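Local coordinates for protein polyketide synthase/nonribosomal peptide synthetase hybrid RzxB (PDB 5IL6) that probably dehydrates beta-hydroxyacyl intermediates, through its dehydratase domain, during assembly of the polyketide rhizoxin in Pseudomonas fluorescens, at residues A[78-83]-A[128-133]; A[235-240]-A[276-281]. One frame throughout, in Å; residues are numbered along the deposited sequence.

Contact 1: residues A[78-83]-A[128-133]; sequences LVISDL and CQARAS
Arg131 lays one face of its guanidinium over the methylene of Ser81, whose CB stands 3.7 Å above the centre of that plane. CG of the arginine takes the crowded position between backbone N and carbonyl carbon (chi1 81°), and the chain then runs extended to NE. Asp82 lies beside it, pointing the same way. OD2 meets the guanidinium edge at NH1 in a salt bridge, but the two atoms are modelled too close together, so its exact geometry is doubtful. On the same face Ser133 brings OG to within 3.8 Å of Val79 CB, and one water joins Ser133 OG to Ser81 OG.

The backbones pair as antiparallel strands of the hotdog fold to which dehydratase domains belong. Val79 and Ser133 exchange two N-H···O bonds, as do Ser81 and Arg131, where Ser81 N reaches Arg131 O at 2.6 Å. Between these hydrogen-bonded pairs, Ile80 and Ala132 form a non-hydrogen-bonded pair facing the other way, toward helix 53-67 in the case of Ile80, which touches Ile60 and Gln61. Ile80 CG2 also meets Ala130 CB at 3.8 Å.

At Asp82 the chain turns a corner, and beyond it Leu83 packs its CB on Ala130 CB at 3.6 Å. With CG anti to the backbone N (chi1 178°), its branch point rests 3.8 Å from Cys128 SG, with both methyls close to the same sulfur. An alanine in place of this leucine would keep the CB contact but would probably leave Cys128 SG without the branch beside it, opening a gap there. A second water receives an N-H from Gln129 NE2 and donates to Asp82 O, bridging the two segments at the turn.

Contact 2: residues A[235-240]-A[276-281]; sequences GQCVLL and AILNQL
A classic beta bulge, with Gly235 and Gln236 both opposite Asn279, begins this antiparallel strand pair of the hotdog fold. Gln236 N donates in plane to a lone pair of Asn279 O, while Gly235 N bonds to Gln280 O at 3.0 Å from 49° out of that carbonyl plane. A side chain on Gly235 would have little room: a CB there would lie 2.9 Å from Asn279 O, a clash, and tight against Gln280 CB. Beyond the bulge the register is regular. Asn279 N returns a bond to Gln236 O, and Val238 and Ile277 exchange two, one from each backbone N to the other's carbonyl O.

Gln236 and Asn279 put their side chains on one face of the pair and cross obliquely, their amide planes 36° apart. Asn279 ND2 donates to Gln236 OE1 in a weak bond of 3.3 Å. Farther along this face Val238 and Ile277 meet CB to CB at 4.3 Å. Ile277 CG1 lies anti to the carbonyl carbon (chi1 -63°), and CD1 at the end of that branch meets Leu240 CD1 at 4.0 Å; Val137, in a loop, touches Val238 and Leu240.

The reverse face carries Cys237 with Leu278, SG to CD1 at 4.3 Å, and Leu239 with Ala276. Helices lie against it: Cys237 touches Ile57 and Gln61 of helix 53-67, and Leu278 touches Leu207 and Met211 of helix 204-212. Side-chain contact across the pair is mostly apolar, at ordinary van der Waals distances, and the one polar side-chain bond is weak, which implies that the backbone hydrogen bonds probably set the register of these strands.

Contact 1 closes before contact 2 opens along the chain, yet their centres lie only about 10 Å apart, because strands 77-85 and 230-239 are neighbours. Strand order is thus 124-135, 77-85, 230-239, 274-284, all antiparallel, with probable backbone hydrogen bonds from Cys237 N to Ile80 O (2.8 Å) and from Leu239 N to Leu78 O (2.9 Å) sewing the two contacts together. Helix 53-67 packs against both, touching Ile80 on one side of the seam and Cys237 on the other. The seam joins the two hotdog-family regions of the chain, consistent with the double-hotdog architecture of polyketide synthase dehydratases.

Contact 1: residues A[78-83]-A[128-133]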
ATOM      1  N   LEU A  78     -12.328   3.388   7.801  1.00 43.93           N
ATOM      2  CA  LEU A  78     -11.233   4.344   7.757  1.00 43.80           C
ATOM      3  C   LEU A  78     -10.969   4.709   6.302  1.00 38.05           C
ATOM      4  O   LEU A  78     -10.671   3.833   5.480  1.00 39.91           O
ATOM      5  CB  LEU A  78      -9.987   3.740   8.404  1.00 50.55           C
ATOM      6  CG  LEU A  78      -9.027   4.629   9.202  1.00 58.09           C
ATOM      7  CD1 LEU A  78      -9.744   5.661  10.065  1.00 61.33           C
ATOM      8  CD2 LEU A  78      -8.161   3.736  10.078  1.00 60.64           C
ATOM      9  N   VAL A  79     -11.087   5.993   5.978  1.00 32.04           N
ATOM     10  CA  VAL A  79     -10.948   6.474   4.609  1.00 31.07           C
ATOM     11  C   VAL A  79      -9.714   7.360   4.538  1.00 27.69           C
ATOM     12  O   VAL A  79      -9.587   8.326   5.302  1.00 28.66           O
ATOM     13  CB  VAL A  79     -12.196   7.239   4.140  1.00 30.46           C
ATOM     14  CG1 VAL A  79     -12.015   7.725   2.703  1.00 30.63           C
ATOM     15  CG2 VAL A  79     -13.441   6.364   4.260  1.00 32.65           C
ATOM     16  N   ILE A  80      -8.803   7.021   3.633  1.00 23.31           N
ATOM     17  CA  ILE A  80      -7.647   7.845   3.310  1.00 25.07           C
ATOM     18  C   ILE A  80      -7.856   8.373   1.899  1.00 26.97           C
ATOM     19  O   ILE A  80      -8.193   7.607   0.991  1.00 23.88           O
ATOM     20  CB  ILE A  80      -6.336   7.047   3.427  1.00 26.09           C
ATOM     21  CG1 ILE A  80      -6.157   6.539   4.863  1.00 26.53           C
ATOM     22  CG2 ILE A  80      -5.145   7.898   2.997  1.00 27.40           C
ATOM     23  CD1 ILE A  80      -5.058   5.503   5.018  1.00 25.10           C
ATOM     24  N   SER A  81      -7.676   9.680   1.720  1.00 24.93           N
ATOM     25  CA  SER A  81      -8.024  10.343   0.473  1.00 27.79           C
ATOM     26  C   SER A  81      -6.881  11.227  -0.002  1.00 28.28           C
ATOM     27  O   SER A  81      -6.134  11.794   0.801  1.00 25.45           O
ATOM     28  CB  SER A  81      -9.289  11.195   0.635  1.00 28.96           C
ATOM     29  OG  SER A  81     -10.404  10.395   0.987  1.00 33.64           O
ATOM     30  N   ASP A  82      -6.763  11.338  -1.325  1.00 27.86           N
ATOM     31  CA  ASP A  82      -5.807  12.239  -1.966  1.00 26.26           C
ATOM     32  C   ASP A  82      -4.404  12.036  -1.404  1.00 23.12           C
ATOM     33  O   ASP A  82      -3.727  12.976  -0.981  1.00 20.89           O
ATOM     34  CB  ASP A  82      -6.250  13.692  -1.823  1.00 30.11           C
ATOM     35  CG  ASP A  82      -7.546  13.975  -2.546  1.00 41.23           C
ATOM     36  OD1 ASP A  82      -7.920  13.173  -3.429  1.00 37.30           O
ATOM     37  OD2 ASP A  82      -8.188  15.000  -2.239  1.00 48.22           O
ATOM     38  N   LEU A  83      -3.971  10.784  -1.406  1.00 21.90           N
ATOM     39  CA  LEU A  83      -2.633  10.435  -0.961  1.00 21.52           C
ATOM     40  C   LEU A  83      -1.660  10.594  -2.118  1.00 21.67           C
ATOM     41  O   LEU A  83      -1.986  10.290  -3.267  1.00 19.49           O
ATOM     42  CB  LEU A  83      -2.603   9.002  -0.428  1.00 19.18           C
ATOM     43  CG  LEU A  83      -1.263   8.428   0.049  1.00 22.51           C
ATOM     44  CD1 LEU A  83      -1.523   7.358   1.093  1.00 27.02           C
ATOM     45  CD2 LEU A  83      -0.439   7.840  -1.093  1.00 24.95           C
ATOM     46  N   CYS A 128       5.335  11.162   2.185  1.00 22.12           N
ATOM     47  CA  CYS A 128       3.953  10.818   1.897  1.00 20.75           C
ATOM     48  C   CYS A 128       3.048  11.849   2.550  1.00 22.64           C
ATOM     49  O   CYS A 128       3.331  12.329   3.650  1.00 22.86           O
ATOM     50  CB  CYS A 128       3.608   9.409   2.400  1.00 20.95           C
ATOM     51  SG  CYS A 128       1.916   8.867   2.015  1.00 23.33           S
ATOM     52  N   GLN A 129       1.966  12.184   1.857  1.00 20.97           N
ATOM     53  CA  GLN A 129       1.008  13.174   2.318  1.00 26.16           C
ATOM     54  C   GLN A 129      -0.384  12.696   1.939  1.00 23.01           C
ATOM     55  O   GLN A 129      -0.579  12.152   0.850  1.00 21.06           O
ATOM     56  CB  GLN A 129       1.307  14.547   1.698  1.00 43.07           C
ATOM     57  CG  GLN A 129       0.283  15.633   1.979  1.00 60.97           C
ATOM     58  CD  GLN A 129       0.409  16.792   1.013  1.00 75.69           C
ATOM     59  OE1 GLN A 129       0.782  17.901   1.398  1.00 81.84           O
ATOM     60  NE2 GLN A 129       0.103  16.539  -0.255  1.00 79.24           N
ATOM     61  N   ALA A 130      -1.341  12.874   2.844  1.00 22.80           N
ATOM     62  CA  ALA A 130      -2.707  12.453   2.574  1.00 24.12           C
ATOM     63  C   ALA A 130      -3.638  13.135   3.564  1.00 23.72           C
ATOM     64  O   ALA A 130      -3.203  13.782   4.520  1.00 20.76           O
ATOM     65  CB  ALA A 130      -2.849  10.930   2.659  1.00 24.86           C
ATOM     66  N   ARG A 131      -4.934  12.966   3.322  1.00 24.17           N
ATOM     67  CA  ARG A 131      -5.976  13.368   4.253  1.00 27.08           C
ATOM     68  C   ARG A 131      -6.846  12.154   4.539  1.00 28.83           C
ATOM     69  O   ARG A 131      -6.947  11.240   3.716  1.00 33.49           O
ATOM     70  CB  ARG A 131      -6.825  14.529   3.704  1.00 37.91           C
ATOM     71  CG  ARG A 131      -7.904  14.100   2.724  1.00 55.09           C
ATOM     72  CD  ARG A 131      -8.670  15.276   2.154  1.00 69.83           C
ATOM     73  NE  ARG A 131      -9.956  14.826   1.619  1.00 80.53           N
ATOM     74  CZ  ARG A 131     -10.298  14.836   0.332  1.00 89.74           C
ATOM     75  NH1 ARG A 131      -9.461  15.287  -0.594  1.00 93.48           N
ATOM     76  NH2 ARG A 131     -11.496  14.398  -0.034  1.00 94.04           N
ATOM     77  N   ALA A 132      -7.453  12.133   5.724  1.00 29.14           N
ATOM     78  CA  ALA A 132      -8.222  10.978   6.152  1.00 30.76           C
ATOM     79  C   ALA A 132      -9.518  11.426   6.812  1.00 37.51           C
ATOM     80  O   ALA A 132      -9.716  12.603   7.131  1.00 32.47           O
ATOM     81  CB  ALA A 132      -7.409  10.095   7.106  1.00 26.30           C
ATOM     82  N   SER A 133     -10.403  10.457   7.014  1.00 41.08           N
ATOM     83  CA  SER A 133     -11.697  10.674   7.653  1.00 38.18           C
ATOM     84  C   SER A 133     -12.255   9.304   8.022  1.00 38.45           C
ATOM     85  O   SER A 133     -11.632   8.269   7.765  1.00 38.23           O
ATOM     86  CB  SER A 133     -12.650  11.440   6.736  1.00 36.39           C
ATOM     87  OG  SER A 133     -12.914  10.703   5.555  1.00 41.42           O
TER
HETATM   88  O   HOH W   1     -10.835  11.244   3.768  1.00 30.32           O
HETATM   89  O   HOH W   2      -1.772  14.833  -1.748  1.00 50.63           O

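Contact 2: residues A[235-240]-A[276-281]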
ATOM      1  N   GLY A 235      -6.359   7.967  -5.062  1.00 25.25           N
ATOM      2  CA  GLY A 235      -7.556   8.760  -4.834  1.00 24.98           C
ATOM      3  C   GLY A 235      -8.216   8.448  -3.503  1.00 24.36           C
ATOM      4  O   GLY A 235      -8.574   9.355  -2.746  1.00 24.61           O
ATOM      5  N   GLN A 236      -8.379   7.163  -3.198  1.00 23.16           N
ATOM      6  CA  GLN A 236      -8.969   6.744  -1.935  1.00 31.05           C
ATOM      7  C   GLN A 236      -8.468   5.360  -1.559  1.00 30.02           C
ATOM      8  O   GLN A 236      -8.273   4.504  -2.424  1.00 24.98           O
ATOM      9  CB  GLN A 236     -10.498   6.677  -2.004  1.00 46.57           C
ATOM     10  CG  GLN A 236     -11.221   7.981  -2.227  1.00 65.12           C
ATOM     11  CD  GLN A 236     -12.724   7.783  -2.241  1.00 80.27           C
ATOM     12  OE1 GLN A 236     -13.271   7.180  -3.163  1.00 83.06           O
ATOM     13  NE2 GLN A 236     -13.398   8.270  -1.206  1.00 87.08           N
ATOM     14  N   CYS A 237      -8.275   5.151  -0.259  1.00 28.83           N
ATOM     15  CA  CYS A 237      -8.082   3.820   0.308  1.00 28.97           C
ATOM     16  C   CYS A 237      -9.091   3.671   1.433  1.00 28.76           C
ATOM     17  O   CYS A 237      -9.015   4.387   2.437  1.00 28.21           O
ATOM     18  CB  CYS A 237      -6.661   3.612   0.825  1.00 30.04           C
ATOM     19  SG  CYS A 237      -6.404   1.954   1.502  1.00 33.26           S
ATOM     20  N   VAL A 238     -10.039   2.755   1.268  1.00 26.43           N
ATOM     21  CA  VAL A 238     -11.101   2.537   2.244  1.00 26.97           C
ATOM     22  C   VAL A 238     -10.863   1.191   2.908  1.00 29.80           C
ATOM     23  O   VAL A 238     -10.753   0.164   2.227  1.00 28.66           O
ATOM     24  CB  VAL A 238     -12.491   2.595   1.598  1.00 31.09           C
ATOM     25  CG1 VAL A 238     -13.563   2.297   2.633  1.00 35.23           C
ATOM     26  CG2 VAL A 238     -12.725   3.960   0.962  1.00 32.53           C
ATOM     27  N   LEU A 239     -10.773   1.198   4.235  1.00 28.51           N
ATOM     28  CA  LEU A 239     -10.608  -0.018   5.021  1.00 35.34           C
ATOM     29  C   LEU A 239     -11.946  -0.344   5.677  1.00 34.93           C
ATOM     30  O   LEU A 239     -12.352   0.315   6.641  1.00 29.84           O
ATOM     31  CB  LEU A 239      -9.504   0.155   6.060  1.00 46.04           C
ATOM     32  CG  LEU A 239      -9.186  -1.067   6.923  1.00 56.64           C
ATOM     33  CD1 LEU A 239      -8.659  -2.215   6.073  1.00 54.53           C
ATOM     34  CD2 LEU A 239      -8.183  -0.698   8.006  1.00 64.79           C
ATOM     35  N   LEU A 240     -12.630  -1.357   5.148  1.00 37.42           N
ATOM     36  CA  LEU A 240     -13.953  -1.753   5.618  1.00 44.43           C
ATOM     37  C   LEU A 240     -13.909  -2.733   6.782  1.00 42.95           C
ATOM     38  O   LEU A 240     -14.758  -2.665   7.676  1.00 39.51           O
ATOM     39  CB  LEU A 240     -14.748  -2.357   4.459  1.00 50.38           C
ATOM     40  CG  LEU A 240     -15.233  -1.298   3.475  1.00 61.70           C
ATOM     41  CD1 LEU A 240     -15.391  -1.837   2.070  1.00 66.78           C
ATOM     42  CD2 LEU A 240     -16.564  -0.790   3.998  1.00 68.35           C
ATOM     43  N   ALA A 276     -11.358  -4.115   1.602  1.00 28.67           N
ATOM     44  CA  ALA A 276     -10.692  -2.846   1.345  1.00 28.13           C
ATOM     45  C   ALA A 276     -10.875  -2.470  -0.117  1.00 28.49           C
ATOM     46  O   ALA A 276     -11.026  -3.337  -0.983  1.00 25.76           O
ATOM     47  CB  ALA A 276      -9.203  -2.913   1.695  1.00 27.50           C
ATOM     48  N   ILE A 277     -10.843  -1.164  -0.379  1.00 26.89           N
ATOM     49  CA  ILE A 277     -11.038  -0.615  -1.715  1.00 25.37           C
ATOM     50  C   ILE A 277      -9.965   0.435  -1.964  1.00 29.00           C
ATOM     51  O   ILE A 277      -9.705   1.280  -1.101  1.00 27.91           O
ATOM     52  CB  ILE A 277     -12.438   0.006  -1.882  1.00 25.63           C
ATOM     53  CG1 ILE A 277     -13.521  -1.062  -1.714  1.00 26.66           C
ATOM     54  CG2 ILE A 277     -12.567   0.687  -3.246  1.00 30.95           C
ATOM     55  CD1 ILE A 277     -14.922  -0.497  -1.625  1.00 30.91           C
ATOM     56  N   LEU A 278      -9.339   0.372  -3.137  1.00 30.45           N
ATOM     57  CA  LEU A 278      -8.405   1.394  -3.598  1.00 27.20           C
ATOM     58  C   LEU A 278      -8.933   1.963  -4.906  1.00 25.71           C
ATOM     59  O   LEU A 278      -9.025   1.241  -5.906  1.00 26.12           O
ATOM     60  CB  LEU A 278      -6.999   0.826  -3.800  1.00 25.54           C
ATOM     61  CG  LEU A 278      -6.144   0.548  -2.563  1.00 31.99           C
ATOM     62  CD1 LEU A 278      -6.620  -0.687  -1.824  1.00 33.96           C
ATOM     63  CD2 LEU A 278      -4.688   0.401  -2.973  1.00 39.35           C
ATOM     64  N   ASN A 279      -9.276   3.247  -4.900  1.00 24.23           N
ATOM     65  CA  ASN A 279      -9.794   3.921  -6.082  1.00 24.06           C
ATOM     66  C   ASN A 279      -8.748   4.883  -6.628  1.00 24.33           C
ATOM     67  O   ASN A 279      -8.196   5.700  -5.882  1.00 23.59           O
ATOM     68  CB  ASN A 279     -11.091   4.669  -5.763  1.00 27.96           C
ATOM     69  CG  ASN A 279     -12.235   3.734  -5.426  1.00 37.50           C
ATOM     70  OD1 ASN A 279     -12.415   2.701  -6.072  1.00 43.51           O
ATOM     71  ND2 ASN A 279     -13.015   4.089  -4.414  1.00 38.64           N
ATOM     72  N   GLN A 280      -8.482   4.776  -7.928  1.00 20.70           N
ATOM     73  CA  GLN A 280      -7.589   5.686  -8.641  1.00 22.95           C
ATOM     74  C   GLN A 280      -6.166   5.616  -8.081  1.00 22.63           C
ATOM     75  O   GLN A 280      -5.603   6.599  -7.594  1.00 20.65           O
ATOM     76  CB  GLN A 280      -8.136   7.116  -8.605  1.00 30.58           C
ATOM     77  CG  GLN A 280      -9.569   7.233  -9.114  1.00 39.89           C
ATOM     78  CD  GLN A 280      -9.678   7.004 -10.612  1.00 48.45           C
ATOM     79  OE1 GLN A 280      -8.996   7.656 -11.403  1.00 51.13           O
ATOM     80  NE2 GLN A 280     -10.532   6.065 -11.005  1.00 48.99           N
ATOM     81  N   LEU A 281      -5.589   4.418  -8.163  1.00 23.99           N
ATOM     82  CA  LEU A 281      -4.186   4.193  -7.828  1.00 24.66           C
ATOM     83  C   LEU A 281      -3.345   4.491  -9.065  1.00 24.79           C
ATOM     84  O   LEU A 281      -3.431   3.776 -10.068  1.00 23.08           O
ATOM     85  CB  LEU A 281      -3.974   2.760  -7.347  1.00 25.42           C
ATOM     86  CG  LEU A 281      -2.528   2.340  -7.065  1.00 22.24           C
ATOM     87  CD1 LEU A 281      -1.942   3.155  -5.921  1.00 24.99           C
ATOM     88  CD2 LEU A 281      -2.456   0.852  -6.766  1.00 20.50           C
TER